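Local coordinates for polyhedrin (Uranotaenia sapphirina cypovirus, PDB 4ZQX), which forms the crystalline matrix of viral polyhedra, the protein crystals that package cypovirus particles, and holds bound ATP in these crystals, at residues A[207-212]-A[219-224]. Residues are numbered along the deposited sequence; the frame is centred on the assembly and turned at random.
Sequences CTQWFD and AYHASN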
loop_
_atom_site.group_PDB
_atom_site.type_symbol
_atom_site.label_atom_id
_atom_site.label_comp_id
_atom_site.label_asym_id
_atom_site.label_seq_id
_atom_site.Cartn_x
_atom_site.Cartn_y
_atom_site.Cartn_z
ATOM N N CYS A 207 1.729 11.647 1.157
ATOM C CA CYS A 207 2.537 12.469 2.056
ATOM C C CYS A 207 1.749 12.853 3.301
ATOM O O CYS A 207 0.645 13.385 3.209
ATOM C CB CYS A 207 3.042 13.726 1.341
ATOM S SG CYS A 207 4.140 14.738 2.378
ATOM N N THR A 208 2.347 12.574 4.460
ATOM C CA THR A 208 1.777 12.878 5.763
ATOM C C THR A 208 2.607 13.985 6.385
ATOM O O THR A 208 3.844 13.914 6.378
ATOM C CB THR A 208 1.832 11.651 6.704
ATOM O OG1 THR A 208 1.096 10.567 6.128
ATOM C CG2 THR A 208 1.260 11.972 8.093
ATOM N N GLN A 209 1.937 14.996 6.936
ATOM C CA GLN A 209 2.629 16.086 7.628
ATOM C C GLN A 209 1.981 16.371 8.967
ATOM O O GLN A 209 0.779 16.166 9.149
ATOM C CB GLN A 209 2.645 17.353 6.769
ATOM C CG GLN A 209 3.546 17.254 5.547
ATOM C CD GLN A 209 3.381 18.441 4.603
ATOM O OE1 GLN A 209 2.299 18.681 4.075
ATOM N NE2 GLN A 209 4.446 19.199 4.405
ATOM N N TRP A 210 2.807 16.849 9.893
ATOM C CA TRP A 210 2.402 17.191 11.251
ATOM C C TRP A 210 2.592 18.684 11.450
ATOM O O TRP A 210 3.619 19.225 11.059
ATOM C CB TRP A 210 3.299 16.485 12.261
ATOM C CG TRP A 210 3.141 15.004 12.345
ATOM C CD1 TRP A 210 2.473 14.315 13.310
ATOM C CD2 TRP A 210 3.679 14.028 11.449
ATOM N NE1 TRP A 210 2.554 12.965 13.070
ATOM C CE2 TRP A 210 3.291 12.762 11.931
ATOM C CE3 TRP A 210 4.446 14.100 10.286
ATOM C CZ2 TRP A 210 3.638 11.577 11.292
ATOM C CZ3 TRP A 210 4.793 12.909 9.644
ATOM C CH2 TRP A 210 4.391 11.663 10.157
ATOM N N PHE A 211 1.618 19.345 12.067
ATOM C CA PHE A 211 1.714 20.771 12.380
ATOM C C PHE A 211 1.251 21.020 13.816
ATOM O O PHE A 211 0.329 20.358 14.305
ATOM C CB PHE A 211 0.854 21.594 11.417
ATOM C CG PHE A 211 1.191 21.382 9.969
ATOM C CD1 PHE A 211 2.182 22.132 9.350
ATOM C CD2 PHE A 211 0.521 20.437 9.229
ATOM C CE1 PHE A 211 2.491 21.933 8.000
ATOM C CE2 PHE A 211 0.836 20.230 7.887
ATOM C CZ PHE A 211 1.821 20.980 7.281
ATOM N N ASP A 212 1.875 21.978 14.493
ATOM C CA ASP A 212 1.510 22.247 15.886
ATOM C C ASP A 212 0.261 23.097 16.018
ATOM O O ASP A 212 -0.387 23.088 17.062
ATOM C CB ASP A 212 2.671 22.886 16.657
ATOM C CG ASP A 212 3.731 21.882 17.004
ATOM O OD1 ASP A 212 3.419 20.967 17.762
ATOM O OD2 ASP A 212 4.862 21.981 16.511
ATOM N N ALA A 219 -0.056 28.320 6.288
ATOM C CA ALA A 219 1.107 29.011 5.751
ATOM C C ALA A 219 2.019 28.102 4.938
ATOM O O ALA A 219 2.540 28.517 3.895
ATOM C CB ALA A 219 1.879 29.665 6.886
ATOM N N TYR A 220 2.205 26.861 5.377
ATOM C CA TYR A 220 3.230 25.996 4.785
ATOM C C TYR A 220 2.687 24.809 3.990
ATOM O O TYR A 220 3.465 24.092 3.359
ATOM C CB TYR A 220 4.216 25.541 5.877
ATOM C CG TYR A 220 4.837 26.728 6.564
ATOM C CD1 TYR A 220 5.358 27.781 5.823
ATOM C CD2 TYR A 220 4.821 26.849 7.947
ATOM C CE1 TYR A 220 5.894 28.904 6.443
ATOM C CE2 TYR A 220 5.349 27.978 8.577
ATOM C CZ TYR A 220 5.879 28.996 7.806
ATOM O OH TYR A 220 6.385 30.113 8.395
ATOM N N HIS A 221 1.368 24.627 3.978
ATOM C CA HIS A 221 0.743 23.638 3.087
ATOM C C HIS A 221 -0.287 24.306 2.167
ATOM O O HIS A 221 -0.074 24.412 0.944
ATOM C CB HIS A 221 0.077 22.511 3.907
ATOM C CG HIS A 221 -0.411 21.348 3.094
ATOM N ND1 HIS A 221 -1.171 21.481 1.950
ATOM C CD2 HIS A 221 -0.275 20.015 3.296
ATOM C CE1 HIS A 221 -1.466 20.283 1.475
ATOM N NE2 HIS A 221 -0.933 19.376 2.273
ATOM N N ALA A 222 -1.394 24.748 2.750
ATOM C CA ALA A 222 -2.519 25.286 1.969
ATOM C C ALA A 222 -2.096 26.387 0.977
ATOM O O ALA A 222 -2.322 26.248 -0.231
ATOM C CB ALA A 222 -3.585 25.801 2.895
ATOM N N SER A 223 -1.490 27.470 1.467
ATOM C CA SER A 223 -1.117 28.582 0.585
ATOM C C SER A 223 0.164 28.328 -0.203
ATOM O O SER A 223 0.472 29.069 -1.139
ATOM C CB SER A 223 -0.988 29.912 1.350
ATOM O OG SER A 223 0.080 29.882 2.272
ATOM N N ASN A 224 0.916 27.299 0.163
ATOM C CA ASN A 224 2.135 26.975 -0.568
ATOM C C ASN A 224 1.764 26.320 -1.899
ATOM O O ASN A 224 2.411 26.545 -2.924
ATOM C CB ASN A 224 3.013 26.019 0.255
ATOM C CG ASN A 224 4.466 26.009 -0.200
ATOM O OD1 ASN A 224 5.107 27.055 -0.274
ATOM N ND2 ASN A 224 4.994 24.822 -0.494
HETATM O O HOH W 1 4.468 21.680 2.509
#
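Gln-209 and His-221 meet where the outermost strand of the sheet within this chain faces the helix that follows it. The amide oxygen OE1 of Gln-209 lies 3.0 Å from CD2 of the His-221 imidazole, with ring and amide planes 50° apart. The approach is a close polar contact with a ring carbon, no conventional hydrogen bond. Gln-209 reaches it with a chain extended beyond CG, while His-221 swings its ring toward the strand by placing CG anti to the backbone N (chi1 -171°). Beside this pair, Phe-211 brings ring atom CZ to 4.1 Å from CB of His-221, so the histidine is met at its ring by the amide and, more loosely, at its stem by the phenyl group. All three residues are buried, and the approach of Gln-209 to His-221 is the close part of the contact.

The other part is looser and bridged by a water, which accepts from Gln-209 NE2 at 3.1 Å and donates to Tyr-220 O at 2.7 Å, linking strand to helix where no direct hydrogen bond does. NE2 also bonds Asn-80 OD1 of the second subunit, and these two partners help fix which way the amide is turned. Partly exposed Tyr-220 starts toward the strand, but its ring leads away, and its OH bonds His-86 ND1 of that same subunit.

Strand 207-211 pairs antiparallel with strand 40-47, whose Ser-42 touches Gln-209, Phe-211 and His-221, and leads through a two-residue link into helix 214-225, which folds back against it and also supplies Leu-217 to Phe-211.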